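Local structure of Isomerase/lactonizing enzyme (2NQL) at residues Val8-Leu13 with Leu81-Leu86; Asn34-Arg39 with Gly71-Gly76; Glu240-Thr245 with Glu252-Asn257. The protein belongs to the mandelate racemase/muconate lactonizing group of the enolase superfamily, pairing an enolase-like N-terminal domain with a barrel that binds a sodium ion. All coordinates share one frame; numbering follows the deposited sequence.

Contact 1 of 3, residues Val8-Leu13 with Leu81-Leu86; sequences VEVFTL and LINDLL
I82 sets its CG2 methyl against two valines of strand 8-13, reaching V10 CG2 at 3.5 Å and V8 CG1 at 3.7 Å. CG2 stands anti to the backbone N of I82, while chi1 of -64° puts CG1 anti to the carbonyl carbon, and the valine methyls converge on CG2 from neighbouring same-side positions of the strand. V8 and I82 meet at about a right angle, whereas V10 comes in at a slant. Beside this apolar patch lies a wet margin. The amide oxygen of N83 is 3.7 Å from V10 CG2, and two waters donate to it. One of them, 2.8 Å from N83 OD1, also donates to V8 O; the other, 2.7 Å from N83 OD1, accepts from V10 N. A single side-chain oxygen thus joins the helix to a strand carbonyl and a strand N-H with no direct hydrogen bond between the segments. The other end of the amide, N83 ND2, is held by the C-terminal OXT of I388, which fixes the rotation of the group. Further out, V55 of strand 50-59 packs on both V8 and I82, and L126 of helix 117-138 touches V8 and L86. Over these short segments the axes of strand and helix come within 9.0 Å and run nearly antiparallel, at 156°. This is a helix laid on one face of an antiparallel sheet, as in the alpha+beta N-terminal domain of the enolase superfamily.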
ATOM      1  N   VAL A   8     -17.618  -6.658 -15.351  1.00 16.88           N
ATOM      2  CA  VAL A   8     -17.192  -5.759 -14.269  1.00 18.49           C
ATOM      3  C   VAL A   8     -16.951  -4.415 -14.948  1.00 21.40           C
ATOM      4  O   VAL A   8     -16.106  -4.300 -15.842  1.00 18.11           O
ATOM      5  CB  VAL A   8     -15.902  -6.268 -13.554  1.00 20.03           C
ATOM      6  CG1 VAL A   8     -15.469  -5.298 -12.435  1.00 22.76           C
ATOM      7  CG2 VAL A   8     -16.088  -7.681 -12.989  1.00 16.80           C
ATOM      8  N   GLU A   9     -17.733  -3.410 -14.565  1.00 17.37           N
ATOM      9  CA  GLU A   9     -17.658  -2.094 -15.195  1.00 16.91           C
ATOM     10  C   GLU A   9     -17.232  -1.074 -14.137  1.00 17.51           C
ATOM     11  O   GLU A   9     -17.796  -1.063 -13.032  1.00 18.88           O
ATOM     12  CB  GLU A   9     -19.029  -1.685 -15.733  1.00 18.97           C
ATOM     13  CG  GLU A   9     -19.562  -2.526 -16.910  1.00 22.57           C
ATOM     14  CD  GLU A   9     -21.026  -2.231 -17.160  1.00 19.57           C
ATOM     15  OE1 GLU A   9     -21.876  -2.930 -16.562  1.00 22.13           O
ATOM     16  OE2 GLU A   9     -21.299  -1.276 -17.904  1.00 21.44           O
ATOM     17  N   VAL A  10     -16.244  -0.236 -14.462  1.00 15.45           N
ATOM     18  CA  VAL A  10     -15.748   0.770 -13.497  1.00 15.67           C
ATOM     19  C   VAL A  10     -16.141   2.180 -13.920  1.00 15.47           C
ATOM     20  O   VAL A  10     -16.060   2.530 -15.102  1.00 18.92           O
ATOM     21  CB  VAL A  10     -14.200   0.715 -13.367  1.00 16.60           C
ATOM     22  CG1 VAL A  10     -13.755   1.485 -12.137  1.00 15.93           C
ATOM     23  CG2 VAL A  10     -13.738  -0.747 -13.213  1.00 15.18           C
ATOM     24  N   PHE A  11     -16.544   2.984 -12.933  1.00 16.07           N
ATOM     25  CA  PHE A  11     -17.007   4.349 -13.164  1.00 15.91           C
ATOM     26  C   PHE A  11     -16.451   5.273 -12.099  1.00 12.53           C
ATOM     27  O   PHE A  11     -16.078   4.829 -11.015  1.00 14.84           O
ATOM     28  CB  PHE A  11     -18.529   4.463 -13.058  1.00 13.80           C
ATOM     29  CG  PHE A  11     -19.279   3.557 -13.984  1.00 17.24           C
ATOM     30  CD1 PHE A  11     -19.624   3.985 -15.266  1.00 17.34           C
ATOM     31  CD2 PHE A  11     -19.696   2.302 -13.546  1.00 18.12           C
ATOM     32  CE1 PHE A  11     -20.358   3.141 -16.125  1.00 21.74           C
ATOM     33  CE2 PHE A  11     -20.421   1.443 -14.411  1.00 17.58           C
ATOM     34  CZ  PHE A  11     -20.744   1.876 -15.689  1.00 20.07           C
ATOM     35  N   THR A  12     -16.405   6.563 -12.424  1.00 16.43           N
ATOM     36  CA  THR A  12     -16.299   7.592 -11.383  1.00 16.72           C
ATOM     37  C   THR A  12     -17.604   8.383 -11.315  1.00 16.54           C
ATOM     38  O   THR A  12     -18.339   8.495 -12.297  1.00 15.58           O
ATOM     39  CB  THR A  12     -15.148   8.578 -11.633  1.00 14.99           C
ATOM     40  OG1 THR A  12     -15.247   9.091 -12.968  1.00 16.77           O
ATOM     41  CG2 THR A  12     -13.813   7.850 -11.443  1.00 19.99           C
ATOM     42  N   LEU A  13     -17.884   8.876 -10.126  1.00 14.78           N
ATOM     43  CA  LEU A  13     -18.928   9.902  -9.921  1.00 15.93           C
ATOM     44  C   LEU A  13     -18.222  11.100  -9.310  1.00 14.90           C
ATOM     45  O   LEU A  13     -17.637  10.995  -8.233  1.00 18.89           O
ATOM     46  CB  LEU A  13     -20.020   9.345  -8.995  1.00 16.68           C
ATOM     47  CG  LEU A  13     -21.127  10.315  -8.501  1.00 24.79           C
ATOM     48  CD1 LEU A  13     -21.696  11.071  -9.669  1.00 31.99           C
ATOM     49  CD2 LEU A  13     -22.252   9.543  -7.773  1.00 31.40           C
ATOM     50  N   LEU A  81      -6.187  -1.054 -12.100  1.00 13.86           N
ATOM     51  CA  LEU A  81      -6.073  -2.338 -11.397  1.00 16.27           C
ATOM     52  C   LEU A  81      -7.239  -3.237 -11.770  1.00 19.89           C
ATOM     53  O   LEU A  81      -7.053  -4.421 -12.091  1.00 16.87           O
ATOM     54  CB  LEU A  81      -5.989  -2.124  -9.870  1.00 12.36           C
ATOM     55  CG  LEU A  81      -4.655  -1.512  -9.435  1.00 15.36           C
ATOM     56  CD1 LEU A  81      -4.699  -1.105  -7.970  1.00 17.90           C
ATOM     57  CD2 LEU A  81      -3.515  -2.536  -9.627  1.00 17.54           C
ATOM     58  N   ILE A  82      -8.445  -2.674 -11.763  1.00 13.46           N
ATOM     59  CA  ILE A  82      -9.609  -3.502 -12.049  1.00 15.38           C
ATOM     60  C   ILE A  82      -9.655  -3.900 -13.534  1.00 17.31           C
ATOM     61  O   ILE A  82      -9.775  -5.099 -13.839  1.00 15.92           O
ATOM     62  CB  ILE A  82     -10.930  -2.834 -11.565  1.00 13.97           C
ATOM     63  CG1 ILE A  82     -10.891  -2.704 -10.025  1.00 16.31           C
ATOM     64  CG2 ILE A  82     -12.150  -3.657 -12.045  1.00 15.94           C
ATOM     65  CD1 ILE A  82     -12.106  -1.921  -9.438  1.00 20.72           C
ATOM     66  N   ASN A  83      -9.530  -2.925 -14.438  1.00 15.38           N
ATOM     67  CA  ASN A  83      -9.663  -3.199 -15.880  1.00 14.62           C
ATOM     68  C   ASN A  83      -8.520  -4.079 -16.435  1.00 19.65           C
ATOM     69  O   ASN A  83      -8.766  -4.974 -17.270  1.00 19.93           O
ATOM     70  CB  ASN A  83      -9.747  -1.916 -16.700  1.00 18.96           C
ATOM     71  CG  ASN A  83     -11.077  -1.183 -16.482  1.00 18.93           C
ATOM     72  OD1 ASN A  83     -12.140  -1.811 -16.385  1.00 21.29           O
ATOM     73  ND2 ASN A  83     -11.009   0.139 -16.389  1.00 20.36           N
ATOM     74  N   ASP A  84      -7.300  -3.824 -15.972  1.00 16.34           N
ATOM     75  CA  ASP A  84      -6.132  -4.557 -16.510  1.00 19.59           C
ATOM     76  C   ASP A  84      -5.989  -5.940 -15.901  1.00 20.31           C
ATOM     77  O   ASP A  84      -5.650  -6.898 -16.599  1.00 21.22           O
ATOM     78  CB  ASP A  84      -4.815  -3.781 -16.309  1.00 19.49           C
ATOM     79  CG  ASP A  84      -3.590  -4.550 -16.870  1.00 20.36           C
ATOM     80  OD1 ASP A  84      -3.535  -4.772 -18.088  1.00 23.60           O
ATOM     81  OD2 ASP A  84      -2.727  -4.962 -16.077  1.00 23.50           O
ATOM     82  N   LEU A  85      -6.210  -6.027 -14.593  1.00 16.14           N
ATOM     83  CA  LEU A  85      -5.847  -7.200 -13.816  1.00 16.48           C
ATOM     84  C   LEU A  85      -7.024  -7.902 -13.154  1.00 21.78           C
ATOM     85  O   LEU A  85      -7.220  -9.101 -13.338  1.00 18.31           O
ATOM     86  CB  LEU A  85      -4.786  -6.858 -12.761  1.00 16.27           C
ATOM     87  CG  LEU A  85      -4.464  -7.943 -11.715  1.00 17.14           C
ATOM     88  CD1 LEU A  85      -3.737  -9.179 -12.328  1.00 18.53           C
ATOM     89  CD2 LEU A  85      -3.708  -7.401 -10.483  1.00 22.02           C
ATOM     90  N   LEU A  86      -7.790  -7.179 -12.340  1.00 15.72           N
ATOM     91  CA  LEU A  86      -8.595  -7.878 -11.336  1.00 17.63           C
ATOM     92  C   LEU A  86      -9.905  -8.419 -11.911  1.00 19.04           C
ATOM     93  O   LEU A  86     -10.353  -9.496 -11.522  1.00 18.82           O
ATOM     94  CB  LEU A  86      -8.881  -6.958 -10.145  1.00 13.48           C
ATOM     95  CG  LEU A  86      -7.675  -6.541  -9.329  1.00 15.66           C
ATOM     96  CD1 LEU A  86      -8.049  -5.304  -8.488  1.00 18.14           C
ATOM     97  CD2 LEU A  86      -7.225  -7.709  -8.424  1.00 19.33           C
TER
HETATM   98  O   HOH W   1     -13.335  -4.271 -15.834  1.00 19.83           O
HETATM   99  O   HOH W   2     -14.691  -0.898 -16.847  1.00 20.01           O

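Contact 2 of 3, residues Asn34-Arg39 with Gly71-Gly76; sequences NGYIVR and GIVAPG
Y36 OH takes a hydrogen bond from a backbone N-H of its own chain and shares another with a carboxylate of the second subunit, D84 OD2. The first comes from A74 N at 3.0 Å, and the N-H points almost straight at Y36 OH, at 174°. The amide approaches the ring obliquely. A different backbone atom takes the rim, where I72 O lies in the ring plane at the edge, 3.5 Å from Y36 CE1. V73 packs alongside, its CA 3.5 Å from Y36 OH and its CG2 methyl 4.0 Å from Y36 CE1. The ring reaches the turn because CG of Y36 stands anti to its own carbonyl carbon (chi1 -62°), and the N34 carbonyl oxygen sits 3.9 Å above one face, offset toward the rim. Behind the tyrosine, G35 and Y36 form a G1 beta bulge; at the backbone angles of G35 a CB would press on the preceding carbonyl oxygen. V45 of the partner strand also packs on Y36. On the turn side, R51 binds the carbonyl oxygens of G71 and I72, so the oxygen at the ring edge has a charged partner of its own. The subunit interface runs past this point: D84 OD2 of the second subunit is also weakly bonded to A74 N, while V73 packs on M109 of that subunit. The phenol oxygen therefore stands between a backbone N-H and a carboxylate, with R51 NH2 a weak further partner. Y36 thus joins the turn before helix 75-90 to D84 of the second subunit, and that carboxylate would probably polarise the hydroxyl.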
ATOM      1  N   ASN A  34      -5.018  19.344 -12.291  1.00 15.05           N
ATOM      2  CA  ASN A  34      -6.098  18.372 -12.093  1.00 19.72           C
ATOM      3  C   ASN A  34      -6.860  18.587 -10.808  1.00 21.32           C
ATOM      4  O   ASN A  34      -7.589  17.720 -10.379  1.00 18.98           O
ATOM      5  CB  ASN A  34      -5.605  16.915 -12.271  1.00 20.96           C
ATOM      6  CG  ASN A  34      -4.909  16.729 -13.589  1.00 26.54           C
ATOM      7  OD1 ASN A  34      -5.445  17.125 -14.630  1.00 24.75           O
ATOM      8  ND2 ASN A  34      -3.676  16.211 -13.558  1.00 21.97           N
ATOM      9  N   GLY A  35      -6.726  19.782 -10.238  1.00 17.10           N
ATOM     10  CA  GLY A  35      -7.657  20.230  -9.200  1.00 20.06           C
ATOM     11  C   GLY A  35      -7.223  19.867  -7.792  1.00 20.63           C
ATOM     12  O   GLY A  35      -8.050  19.841  -6.865  1.00 21.10           O
ATOM     13  N   TYR A  36      -5.939  19.555  -7.598  1.00 17.98           N
ATOM     14  CA  TYR A  36      -5.467  19.199  -6.254  1.00 17.19           C
ATOM     15  C   TYR A  36      -4.856  20.376  -5.497  1.00 18.90           C
ATOM     16  O   TYR A  36      -4.203  21.242  -6.096  1.00 20.82           O
ATOM     17  CB  TYR A  36      -4.441  18.060  -6.294  1.00 18.65           C
ATOM     18  CG  TYR A  36      -5.040  16.797  -6.871  1.00 18.28           C
ATOM     19  CD1 TYR A  36      -6.025  16.090  -6.169  1.00 20.21           C
ATOM     20  CD2 TYR A  36      -4.612  16.306  -8.105  1.00 17.26           C
ATOM     21  CE1 TYR A  36      -6.595  14.932  -6.700  1.00 19.35           C
ATOM     22  CE2 TYR A  36      -5.165  15.141  -8.641  1.00 20.12           C
ATOM     23  CZ  TYR A  36      -6.162  14.467  -7.927  1.00 19.40           C
ATOM     24  OH  TYR A  36      -6.703  13.322  -8.442  1.00 20.53           O
ATOM     25  N   ILE A  37      -5.034  20.352  -4.183  1.00 16.91           N
ATOM     26  CA  ILE A  37      -4.442  21.370  -3.288  1.00 16.14           C
ATOM     27  C   ILE A  37      -3.866  20.761  -2.014  1.00 16.59           C
ATOM     28  O   ILE A  37      -4.488  19.911  -1.374  1.00 19.89           O
ATOM     29  CB  ILE A  37      -5.464  22.530  -3.010  1.00 20.04           C
ATOM     30  CG1 ILE A  37      -4.769  23.764  -2.424  1.00 26.51           C
ATOM     31  CG2 ILE A  37      -6.660  22.058  -2.215  1.00 22.24           C
ATOM     32  CD1 ILE A  37      -5.460  25.065  -2.879  1.00 33.40           C
ATOM     33  N   VAL A  38      -2.649  21.162  -1.674  1.00 18.16           N
ATOM     34  CA  VAL A  38      -1.983  20.653  -0.481  1.00 18.40           C
ATOM     35  C   VAL A  38      -2.132  21.667   0.646  1.00 22.53           C
ATOM     36  O   VAL A  38      -1.789  22.830   0.461  1.00 24.68           O
ATOM     37  CB  VAL A  38      -0.478  20.316  -0.748  1.00 22.83           C
ATOM     38  CG1 VAL A  38       0.296  20.137   0.553  1.00 23.24           C
ATOM     39  CG2 VAL A  38      -0.359  19.030  -1.536  1.00 21.31           C
ATOM     40  N   ARG A  39      -2.679  21.214   1.775  1.00 20.70           N
ATOM     41  CA  ARG A  39      -2.727  22.017   2.992  0.50 27.77           C
ATOM     42  C   ARG A  39      -1.336  22.113   3.613  1.00 29.46           C
ATOM     43  O   ARG A  39      -0.741  21.104   3.980  1.00 27.23           O
ATOM     44  CB  ARG A  39      -3.739  21.433   3.983  0.50 23.73           C
ATOM     45  CG  ARG A  39      -4.253  22.446   5.013  0.50 31.61           C
ATOM     46  CD  ARG A  39      -4.947  21.771   6.195  0.50 32.94           C
ATOM     47  NE  ARG A  39      -6.258  21.227   5.844  0.50 38.00           N
ATOM     48  CZ  ARG A  39      -7.008  20.480   6.654  0.50 30.08           C
ATOM     49  NH1 ARG A  39      -6.588  20.174   7.873  0.50 31.45           N
ATOM     50  NH2 ARG A  39      -8.182  20.033   6.233  0.50 30.44           N
ATOM     51  N   GLY A  71     -12.199   7.474  -4.639  1.00 15.28           N
ATOM     52  CA  GLY A  71     -11.835   7.987  -5.943  1.00 15.59           C
ATOM     53  C   GLY A  71     -11.410   9.439  -5.908  1.00 15.44           C
ATOM     54  O   GLY A  71     -11.233  10.017  -6.967  1.00 15.49           O
ATOM     55  N   ILE A  72     -11.225  10.018  -4.719  1.00 15.78           N
ATOM     56  CA  ILE A  72     -10.814  11.433  -4.631  1.00 17.96           C
ATOM     57  C   ILE A  72      -9.495  11.766  -5.335  1.00 21.23           C
ATOM     58  O   ILE A  72      -9.344  12.844  -5.938  1.00 17.95           O
ATOM     59  CB  ILE A  72     -10.800  12.001  -3.191  1.00 19.01           C
ATOM     60  CG1 ILE A  72     -10.085  11.062  -2.207  1.00 19.93           C
ATOM     61  CG2 ILE A  72     -12.238  12.348  -2.737  1.00 21.27           C
ATOM     62  CD1 ILE A  72      -9.591  11.785  -0.970  1.00 23.07           C
ATOM     63  N   VAL A  73      -8.548  10.826  -5.276  1.00 16.64           N
ATOM     64  CA  VAL A  73      -7.209  11.072  -5.807  1.00 16.74           C
ATOM     65  C   VAL A  73      -6.847   9.966  -6.804  1.00 16.94           C
ATOM     66  O   VAL A  73      -6.895   8.780  -6.458  1.00 18.59           O
ATOM     67  CB  VAL A  73      -6.170  11.166  -4.680  1.00 21.20           C
ATOM     68  CG1 VAL A  73      -4.769  11.460  -5.261  1.00 19.64           C
ATOM     69  CG2 VAL A  73      -6.546  12.272  -3.664  1.00 20.62           C
ATOM     70  N   ALA A  74      -6.519  10.373  -8.026  1.00 16.59           N
ATOM     71  CA  ALA A  74      -6.059   9.451  -9.085  1.00 15.25           C
ATOM     72  C   ALA A  74      -6.941   8.177  -9.165  1.00 21.37           C
ATOM     73  O   ALA A  74      -6.451   7.053  -8.942  1.00 19.08           O
ATOM     74  CB  ALA A  74      -4.590   9.107  -8.838  1.00 15.38           C
ATOM     75  N   PRO A  75      -8.249   8.346  -9.477  1.00 15.98           N
ATOM     76  CA  PRO A  75      -9.156   7.206  -9.579  1.00 18.44           C
ATOM     77  C   PRO A  75      -8.753   6.253 -10.721  1.00 15.43           C
ATOM     78  O   PRO A  75      -9.169   5.108 -10.713  1.00 15.54           O
ATOM     79  CB  PRO A  75     -10.500   7.864  -9.914  1.00 17.98           C
ATOM     80  CG  PRO A  75     -10.146   9.155 -10.562  1.00 19.84           C
ATOM     81  CD  PRO A  75      -8.953   9.610  -9.770  1.00 15.84           C
ATOM     82  N   GLY A  76      -7.968   6.756 -11.681  1.00 18.52           N
ATOM     83  CA  GLY A  76      -7.314   5.920 -12.697  1.00 18.06           C
ATOM     84  C   GLY A  76      -6.464   4.769 -12.156  1.00 18.14           C
ATOM     85  O   GLY A  76      -6.262   3.783 -12.871  1.00 18.23           O
TER

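Contact 3 of 3, residues Glu240-Thr245 with Glu252-Asn257; sequences EAPVWT and EKVSKN. With NA (sodium ion), chain G.
V254 holds its CG1 anti to the backbone N (chi1 170°) and its CG2 anti to the carbonyl carbon, a spread that turns one methyl to P242 and the other to V243. CG1 rests 3.9 Å from P242 CB and almost as near P242 CG, at the CB-CG edge of the pyrrolidine ring, the two side chains meeting at a slant. V254 CG2 lies 4.0 Å from V243 CG1, these two side chains sliding past each other in opposite directions. The junction is wholly apolar. Where the loop leaves strand 239-240, E240, with CG anti to its backbone N and the chain extended beyond, binds the sodium ion through OE2 at 2.3 Å; two waters and E266 add further ligands. Its other oxygen, OE1, is held by K184 and Q287, which position the carboxylate. The helix closes with polar bonds of its own: E252 O accepts from both K256 N and S255 OG, the two donors arriving from the same face of its plane, and K256 NZ makes a salt bridge with E252 OE2 at 3.1 Å. In the barrel of the enolase C-terminal domain, the loop after strand 239-240 packs against the last turn of helix 248-255, V254 being wedged between that loop, I262 of strand 262-264 and the P221, A224 and I228 side chains of helix 221-231.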
ATOM      1  N   GLU A 240      -8.540  10.479  18.813  1.00 26.05           N
ATOM      2  CA  GLU A 240      -8.373   9.693  17.589  1.00 22.18           C
ATOM      3  C   GLU A 240      -7.086  10.124  16.872  1.00 22.69           C
ATOM      4  O   GLU A 240      -6.775  11.317  16.827  1.00 23.30           O
ATOM      5  CB  GLU A 240      -9.610   9.861  16.700  1.00 24.72           C
ATOM      6  CG  GLU A 240      -9.377   9.567  15.229  1.00 18.61           C
ATOM      7  CD  GLU A 240     -10.598   9.847  14.379  1.00 31.31           C
ATOM      8  OE1 GLU A 240     -11.715   9.943  14.916  1.00 28.74           O
ATOM      9  OE2 GLU A 240     -10.467   9.906  13.132  1.00 35.07           O
ATOM     10  N   ALA A 241      -6.354   9.149  16.320  1.00 25.51           N
ATOM     11  CA  ALA A 241      -5.184   9.407  15.443  1.00 19.75           C
ATOM     12  C   ALA A 241      -4.191  10.404  16.076  1.00 23.44           C
ATOM     13  O   ALA A 241      -3.947  11.498  15.528  1.00 26.24           O
ATOM     14  CB  ALA A 241      -5.642   9.887  14.040  1.00 25.11           C
ATOM     15  N   PRO A 242      -3.667  10.063  17.267  1.00 23.05           N
ATOM     16  CA  PRO A 242      -2.784  11.003  17.968  1.00 26.79           C
ATOM     17  C   PRO A 242      -1.434  11.256  17.269  1.00 25.12           C
ATOM     18  O   PRO A 242      -0.852  12.338  17.412  1.00 27.99           O
ATOM     19  CB  PRO A 242      -2.559  10.312  19.312  1.00 23.77           C
ATOM     20  CG  PRO A 242      -2.757   8.878  19.052  1.00 26.31           C
ATOM     21  CD  PRO A 242      -3.855   8.814  18.032  1.00 24.79           C
ATOM     22  N   VAL A 243      -0.941  10.260  16.534  1.00 22.02           N
ATOM     23  CA  VAL A 243       0.370  10.350  15.863  1.00 29.16           C
ATOM     24  C   VAL A 243       0.269   9.814  14.435  1.00 29.01           C
ATOM     25  O   VAL A 243      -0.778   9.310  14.046  1.00 28.12           O
ATOM     26  CB  VAL A 243       1.498   9.601  16.637  1.00 25.05           C
ATOM     27  CG1 VAL A 243       1.750  10.266  17.967  1.00 33.19           C
ATOM     28  CG2 VAL A 243       1.141   8.157  16.846  1.00 26.73           C
ATOM     29  N   TRP A 244       1.351   9.924  13.662  1.00 26.77           N
ATOM     30  CA  TRP A 244       1.371   9.389  12.300  1.00 25.80           C
ATOM     31  C   TRP A 244       1.109   7.900  12.281  1.00 23.27           C
ATOM     32  O   TRP A 244       1.473   7.181  13.218  1.00 26.11           O
ATOM     33  CB  TRP A 244       2.699   9.687  11.621  1.00 28.24           C
ATOM     34  CG  TRP A 244       2.983  11.127  11.509  1.00 28.35           C
ATOM     35  CD1 TRP A 244       3.864  11.845  12.260  1.00 35.56           C
ATOM     36  CD2 TRP A 244       2.398  12.051  10.574  1.00 34.31           C
ATOM     37  NE1 TRP A 244       3.867  13.159  11.854  1.00 41.75           N
ATOM     38  CE2 TRP A 244       2.984  13.311  10.817  1.00 33.28           C
ATOM     39  CE3 TRP A 244       1.450  11.929   9.549  1.00 32.50           C
ATOM     40  CZ2 TRP A 244       2.644  14.449  10.079  1.00 38.09           C
ATOM     41  CZ3 TRP A 244       1.105  13.062   8.820  1.00 33.97           C
ATOM     42  CH2 TRP A 244       1.696  14.307   9.093  1.00 43.22           C
ATOM     43  N   THR A 245       0.459   7.441  11.214  1.00 26.66           N
ATOM     44  CA  THR A 245       0.110   6.025  11.037  1.00 22.76           C
ATOM     45  C   THR A 245       1.309   5.074  11.165  1.00 26.50           C
ATOM     46  O   THR A 245       1.222   4.008  11.778  1.00 25.80           O
ATOM     47  CB  THR A 245      -0.505   5.776   9.638  1.00 32.86           C
ATOM     48  OG1 THR A 245      -1.505   6.760   9.352  1.00 36.81           O
ATOM     49  CG2 THR A 245      -1.101   4.371   9.565  1.00 32.80           C
ATOM     50  N   GLU A 252       2.137   3.489  20.629  1.00 29.62           N
ATOM     51  CA  GLU A 252       2.360   2.747  21.873  1.00 33.70           C
ATOM     52  C   GLU A 252       2.594   3.681  23.061  1.00 34.46           C
ATOM     53  O   GLU A 252       1.931   3.559  24.088  1.00 37.69           O
ATOM     54  CB  GLU A 252       3.511   1.756  21.728  1.00 35.64           C
ATOM     55  CG  GLU A 252       3.875   1.042  23.026  1.00 37.11           C
ATOM     56  CD  GLU A 252       4.838  -0.129  22.839  1.00 43.53           C
ATOM     57  OE1 GLU A 252       5.292  -0.401  21.705  1.00 47.14           O
ATOM     58  OE2 GLU A 252       5.139  -0.788  23.851  1.00 41.08           O
ATOM     59  N   LYS A 253       3.522   4.616  22.897  1.00 35.35           N
ATOM     60  CA  LYS A 253       3.832   5.576  23.942  1.00 34.96           C
ATOM     61  C   LYS A 253       2.610   6.414  24.347  1.00 38.31           C
ATOM     62  O   LYS A 253       2.337   6.562  25.539  1.00 39.43           O
ATOM     63  CB  LYS A 253       5.015   6.468  23.544  1.00 32.86           C
ATOM     64  CG  LYS A 253       5.285   7.586  24.575  1.00 35.47           C
ATOM     65  CD  LYS A 253       6.628   8.260  24.379  1.00 38.61           C
ATOM     66  CE  LYS A 253       6.872   9.249  25.509  1.00 47.31           C
ATOM     67  NZ  LYS A 253       8.284   9.706  25.532  1.00 53.30           N
ATOM     68  N   VAL A 254       1.871   6.940  23.368  1.00 33.21           N
ATOM     69  CA  VAL A 254       0.687   7.759  23.668  1.00 33.86           C
ATOM     70  C   VAL A 254      -0.328   6.940  24.458  1.00 33.84           C
ATOM     71  O   VAL A 254      -0.827   7.398  25.503  1.00 33.29           O
ATOM     72  CB  VAL A 254       0.022   8.377  22.397  1.00 28.59           C
ATOM     73  CG1 VAL A 254      -1.330   9.015  22.740  1.00 30.51           C
ATOM     74  CG2 VAL A 254       0.910   9.434  21.800  1.00 29.81           C
ATOM     75  N   SER A 255      -0.587   5.718  23.986  1.00 30.95           N
ATOM     76  CA  SER A 255      -1.683   4.887  24.484  1.00 30.05           C
ATOM     77  C   SER A 255      -1.434   4.350  25.894  1.00 37.44           C
ATOM     78  O   SER A 255      -2.374   4.005  26.607  1.00 36.60           O
ATOM     79  CB  SER A 255      -1.955   3.728  23.534  1.00 31.50           C
ATOM     80  OG  SER A 255      -0.967   2.718  23.651  1.00 39.78           O
ATOM     81  N   LYS A 256      -0.166   4.276  26.282  1.00 38.14           N
ATOM     82  CA  LYS A 256       0.211   3.764  27.592  1.00 41.49           C
ATOM     83  C   LYS A 256       0.419   4.863  28.625  1.00 37.80           C
ATOM     84  O   LYS A 256       0.695   4.577  29.787  1.00 41.65           O
ATOM     85  CB  LYS A 256       1.454   2.890  27.468  1.00 34.40           C
ATOM     86  CG  LYS A 256       1.129   1.540  26.887  1.00 33.04           C
ATOM     87  CD  LYS A 256       2.348   0.672  26.738  1.00 40.66           C
ATOM     88  CE  LYS A 256       1.921  -0.747  26.467  1.00 45.68           C
ATOM     89  NZ  LYS A 256       3.068  -1.585  26.058  1.00 50.37           N
ATOM     90  N   ASN A 257       0.274   6.116  28.202  1.00 36.47           N
ATOM     91  CA  ASN A 257       0.573   7.261  29.063  1.00 37.25           C
ATOM     92  C   ASN A 257      -0.583   8.244  29.194  1.00 37.58           C
ATOM     93  O   ASN A 257      -0.413   9.353  29.715  1.00 32.06           O
ATOM     94  CB  ASN A 257       1.846   7.976  28.589  1.00 36.42           C
ATOM     95  CG  ASN A 257       3.104   7.196  28.930  1.00 45.88           C
ATOM     96  OD1 ASN A 257       3.714   6.561  28.066  1.00 45.61           O
ATOM     97  ND2 ASN A 257       3.481   7.213  30.208  1.00 39.53           N
TER
HETATM   98 NA    NA G 401     -11.381   8.271  11.857  1.00 49.12          NA
HETATM   99  O   HOH W   3      -9.205   6.506  12.641  1.00 22.70           O
HETATM  100  O   HOH W   4     -13.685   7.983  12.345  1.00 32.84           O

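How the contacts relate
Contacts 1 and 2 share helix 75-90 and touch each other, T12 CG2 lying 3.6 Å from P75 CB; contact 3 belongs to the barrel, its centre about 36 Å from that of contact 1 and about 28 Å from that of contact 2. Contacts 2 and 3 are buried, whereas contact 1 is partly buried and has a hydrated margin. Chemistry follows place: aliphatic packing bordered by water bridges on the sheet, a direct hydrogen bond at the dimer interface, and purely apolar packing next to the strand end that binds sodium. All three reach the second subunit, and D84 of contact 1 meets Y36 of contact 2 across the dimer.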